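Local structure of matrix protein VP40 (Lake Victoria marburgvirus, 5B0V) at residues Ser210-Ile218 with Phe289-Phe300. The protein drives assembly and budding of virus particles as the viral matrix protein, working with host proteins of the multivesicular body pathway. Residues are numbered along the deposited sequence; the frame is centred on the assembly and turned at random.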
loop_
_atom_site.group_PDB
_atom_site.type_symbol
_atom_site.label_atom_id
_atom_site.label_comp_id
_atom_site.label_asym_id
_atom_site.label_seq_id
_atom_site.Cartn_x
_atom_site.Cartn_y
_atom_site.Cartn_z
ATOM N N SER A 210 -9.569 -26.308 17.513
ATOM C CA SER A 210 -8.697 -26.602 16.406
ATOM C C SER A 210 -9.569 -27.214 15.336
ATOM O O SER A 210 -9.960 -28.353 15.463
ATOM C CB SER A 210 -7.562 -27.547 16.821
ATOM O OG SER A 210 -6.837 -27.993 15.662
ATOM N N ILE A 211 -9.853 -26.464 14.273
ATOM C CA ILE A 211 -10.720 -26.918 13.189
ATOM C C ILE A 211 -9.987 -27.764 12.139
ATOM O O ILE A 211 -10.605 -28.561 11.443
ATOM C CB ILE A 211 -11.425 -25.713 12.519
ATOM C CG1 ILE A 211 -12.687 -26.165 11.788
ATOM C CG2 ILE A 211 -10.488 -24.926 11.597
ATOM C CD1 ILE A 211 -13.873 -26.389 12.709
ATOM N N HIS A 212 -8.671 -27.636 12.062
ATOM C CA HIS A 212 -7.879 -28.474 11.171
ATOM C C HIS A 212 -6.484 -28.444 11.727
ATOM O O HIS A 212 -6.050 -27.433 12.227
ATOM C CB HIS A 212 -7.907 -27.906 9.748
ATOM C CG HIS A 212 -7.120 -28.673 8.721
ATOM N ND1 HIS A 212 -7.612 -29.791 8.078
ATOM C CD2 HIS A 212 -5.916 -28.426 8.162
ATOM C CE1 HIS A 212 -6.721 -30.233 7.211
ATOM N NE2 HIS A 212 -5.686 -29.416 7.239
ATOM N N PRO A 213 -5.772 -29.574 11.667
ATOM C CA PRO A 213 -4.481 -29.599 12.352
ATOM C C PRO A 213 -3.478 -28.588 11.819
ATOM O O PRO A 213 -2.576 -28.191 12.556
ATOM C CB PRO A 213 -3.980 -31.024 12.132
ATOM C CG PRO A 213 -4.884 -31.634 11.117
ATOM C CD PRO A 213 -6.177 -30.913 11.204
ATOM N N ASN A 214 -3.646 -28.167 10.572
ATOM C CA ASN A 214 -2.740 -27.219 9.959
ATOM C C ASN A 214 -3.204 -25.762 9.918
ATOM O O ASN A 214 -2.631 -24.957 9.190
ATOM C CB ASN A 214 -2.390 -27.713 8.558
ATOM C CG ASN A 214 -1.660 -29.036 8.573
ATOM O OD1 ASN A 214 -1.648 -29.770 7.571
ATOM N ND2 ASN A 214 -1.018 -29.341 9.701
ATOM N N LEU A 215 -4.227 -25.426 10.693
ATOM C CA LEU A 215 -4.638 -24.051 10.914
ATOM C C LEU A 215 -4.534 -23.737 12.410
ATOM O O LEU A 215 -4.790 -24.599 13.259
ATOM C CB LEU A 215 -6.080 -23.875 10.478
ATOM C CG LEU A 215 -6.382 -24.139 9.012
ATOM C CD1 LEU A 215 -7.881 -24.171 8.757
ATOM C CD2 LEU A 215 -5.752 -23.087 8.131
ATOM N N PRO A 216 -4.223 -22.481 12.756
ATOM C CA PRO A 216 -4.180 -22.220 14.196
ATOM C C PRO A 216 -5.565 -22.361 14.818
ATOM O O PRO A 216 -6.570 -22.207 14.127
ATOM C CB PRO A 216 -3.661 -20.791 14.281
ATOM C CG PRO A 216 -4.112 -20.140 13.004
ATOM C CD PRO A 216 -4.272 -21.228 11.960
ATOM N N PRO A 217 -5.620 -22.698 16.114
ATOM C CA PRO A 217 -6.917 -22.842 16.747
ATOM C C PRO A 217 -7.641 -21.504 16.915
ATOM O O PRO A 217 -7.021 -20.441 17.015
ATOM C CB PRO A 217 -6.605 -23.479 18.105
ATOM C CG PRO A 217 -5.131 -23.376 18.293
ATOM C CD PRO A 217 -4.530 -22.686 17.102
ATOM N N ILE A 218 -8.959 -21.601 16.918
ATOM C CA ILE A 218 -9.851 -20.474 16.930
ATOM C C ILE A 218 -10.306 -20.290 18.358
ATOM O O ILE A 218 -11.070 -21.080 18.867
ATOM C CB ILE A 218 -11.080 -20.772 16.074
ATOM C CG1 ILE A 218 -10.627 -21.255 14.679
ATOM C CG2 ILE A 218 -12.000 -19.554 16.030
ATOM C CD1 ILE A 218 -11.659 -21.953 13.816
ATOM N N PHE A 289 -12.503 -17.010 10.571
ATOM C CA PHE A 289 -11.132 -17.451 10.525
ATOM C C PHE A 289 -10.710 -17.548 9.062
ATOM O O PHE A 289 -11.533 -17.502 8.148
ATOM C CB PHE A 289 -10.958 -18.791 11.292
ATOM C CG PHE A 289 -11.605 -19.986 10.630
ATOM C CD1 PHE A 289 -12.940 -20.288 10.859
ATOM C CD2 PHE A 289 -10.878 -20.812 9.811
ATOM C CE1 PHE A 289 -13.541 -21.388 10.269
ATOM C CE2 PHE A 289 -11.465 -21.904 9.218
ATOM C CZ PHE A 289 -12.793 -22.194 9.441
ATOM N N GLN A 290 -9.416 -17.661 8.857
ATOM C CA GLN A 290 -8.871 -17.659 7.524
ATOM C C GLN A 290 -8.394 -19.035 7.144
ATOM O O GLN A 290 -7.737 -19.712 7.942
ATOM C CB GLN A 290 -7.663 -16.749 7.458
ATOM C CG GLN A 290 -7.875 -15.345 7.950
ATOM C CD GLN A 290 -6.730 -14.497 7.496
ATOM O OE1 GLN A 290 -5.679 -14.473 8.139
ATOM N NE2 GLN A 290 -6.891 -13.853 6.324
ATOM N N ALA A 291 -8.724 -19.428 5.917
ATOM C CA ALA A 291 -8.158 -20.610 5.291
ATOM C C ALA A 291 -8.015 -20.314 3.814
ATOM O O ALA A 291 -8.669 -19.411 3.319
ATOM C CB ALA A 291 -9.054 -21.794 5.491
ATOM N N PRO A 292 -7.166 -21.078 3.104
ATOM C CA PRO A 292 -7.008 -20.865 1.687
ATOM C C PRO A 292 -8.306 -20.930 0.939
ATOM O O PRO A 292 -9.153 -21.720 1.257
ATOM C CB PRO A 292 -6.088 -22.003 1.287
ATOM C CG PRO A 292 -5.174 -22.131 2.453
ATOM C CD PRO A 292 -6.108 -21.967 3.626
ATOM N N GLU A 293 -8.452 -20.049 -0.037
ATOM C CA GLU A 293 -9.654 -19.948 -0.848
ATOM C C GLU A 293 -10.048 -21.309 -1.433
ATOM O O GLU A 293 -11.201 -21.706 -1.380
ATOM C CB GLU A 293 -9.429 -18.891 -1.940
ATOM C CG GLU A 293 -10.559 -18.695 -2.931
ATOM C CD GLU A 293 -11.805 -18.094 -2.316
ATOM O OE1 GLU A 293 -11.826 -17.851 -1.106
ATOM O OE2 GLU A 293 -12.786 -17.881 -3.054
ATOM N N ASN A 294 -9.069 -22.044 -1.944
ATOM C CA ASN A 294 -9.329 -23.389 -2.491
ATOM C C ASN A 294 -9.411 -24.488 -1.445
ATOM O O ASN A 294 -9.394 -25.647 -1.805
ATOM C CB ASN A 294 -8.258 -23.798 -3.513
ATOM C CG ASN A 294 -6.853 -23.870 -2.903
ATOM O OD1 ASN A 294 -6.597 -23.351 -1.795
ATOM N ND2 ASN A 294 -5.926 -24.473 -3.637
ATOM N N PHE A 295 -9.460 -24.172 -0.164
ATOM C CA PHE A 295 -9.556 -25.230 0.842
ATOM C C PHE A 295 -10.966 -25.836 0.795
ATOM O O PHE A 295 -11.930 -25.070 0.723
ATOM C CB PHE A 295 -9.289 -24.644 2.217
ATOM C CG PHE A 295 -9.024 -25.656 3.275
ATOM C CD1 PHE A 295 -7.750 -26.099 3.518
ATOM C CD2 PHE A 295 -10.056 -26.149 4.043
ATOM C CE1 PHE A 295 -7.505 -27.023 4.517
ATOM C CE2 PHE A 295 -9.832 -27.078 5.049
ATOM C CZ PHE A 295 -8.549 -27.517 5.292
ATOM N N PRO A 296 -11.086 -27.197 0.829
ATOM C CA PRO A 296 -12.349 -27.925 0.651
ATOM C C PRO A 296 -13.216 -27.936 1.876
ATOM O O PRO A 296 -12.700 -28.018 3.003
ATOM C CB PRO A 296 -11.883 -29.346 0.374
ATOM C CG PRO A 296 -10.639 -29.471 1.163
ATOM C CD PRO A 296 -9.962 -28.144 0.994
ATOM N N LEU A 297 -14.531 -27.910 1.672
ATOM C CA LEU A 297 -15.437 -27.736 2.820
ATOM C C LEU A 297 -15.472 -28.984 3.657
ATOM O O LEU A 297 -15.687 -28.913 4.860
ATOM C CB LEU A 297 -16.870 -27.394 2.426
ATOM C CG LEU A 297 -17.260 -25.911 2.233
ATOM C CD1 LEU A 297 -17.513 -25.217 3.579
ATOM C CD2 LEU A 297 -16.304 -25.090 1.325
ATOM N N ASN A 298 -15.317 -30.130 3.002
ATOM C CA ASN A 298 -15.292 -31.382 3.723
ATOM C C ASN A 298 -14.017 -31.566 4.568
ATOM O O ASN A 298 -13.913 -32.553 5.272
ATOM C CB ASN A 298 -15.539 -32.566 2.767
ATOM C CG ASN A 298 -14.327 -32.945 1.926
ATOM O OD1 ASN A 298 -13.396 -32.174 1.708
ATOM N ND2 ASN A 298 -14.357 -34.154 1.429
ATOM N N GLY A 299 -13.079 -30.605 4.527
ATOM C CA GLY A 299 -11.789 -30.729 5.245
ATOM C C GLY A 299 -11.700 -30.124 6.646
ATOM O O GLY A 299 -10.611 -29.924 7.167
ATOM N N PHE A 300 -12.845 -29.823 7.255
ATOM C CA PHE A 300 -12.908 -29.236 8.582
ATOM C C PHE A 300 -13.517 -30.219 9.609
ATOM O O PHE A 300 -14.251 -29.827 10.530
ATOM C CB PHE A 300 -13.771 -27.988 8.515
ATOM C CG PHE A 300 -13.197 -26.887 7.673
ATOM C CD1 PHE A 300 -11.967 -26.319 7.976
ATOM C CD2 PHE A 300 -13.916 -26.359 6.614
ATOM C CE1 PHE A 300 -11.443 -25.275 7.221
ATOM C CE2 PHE A 300 -13.409 -25.310 5.865
ATOM C CZ PHE A 300 -12.167 -24.772 6.168
#
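Ile211 and Phe300, whose CA atoms lie 5.6 Å apart, mark the closest backbone approach between two loops of the C-terminal beta domain of VP40. Residues 210-218 form the connection between strands 205-210 and 218-219, folded back through a type I beta turn from His212 to Leu215, which Leu215 N closes by a hydrogen bond to His212 O. Residues 289-300 run off the end of strand 286-290, an outer strand, within this chain, of a three-stranded antiparallel sheet, and turn at Pro292-Phe295 in a second type I turn. No backbone-to-backbone hydrogen bond joins the two, and side chains make most of the contact.

On the inner side Ile211 straddles two aromatic rings. Its chi1 of -158° swings CG1 away from the backbone N and onto Phe300, 3.9 Å from CD1, while CG2 meets Phe289 CE2. Leu215 extends CD1 into the same cluster, 4.0 Å from Phe300 CE1 and near the ring's plane, with Ala291 CB close by. Ile218 approaches Phe289 from over a face: its CD1 makes a CH-pi contact 3.9 Å from the ring centroid. Val251 of strand 251-253 also touches Ile211, Phe289 and Phe300, and Phe261 meets Phe300 edge-to-face; the packing thus fastens loop 210-218 to the small sheet and sets Phe300 back against its strands 251-253 and 260-264.

Toward the outside, His212 adds the polar part of the contact. Its imidazole lies between its neighbour Pro213, whose CD is offset toward the rim of one face, and Phe295, which presents its edge to the other in a T-shaped pair with planes at 85° and CZ over the ring centre. From this position ND1 donates a weak, bent hydrogen bond to Gly299 O at 3.1 Å.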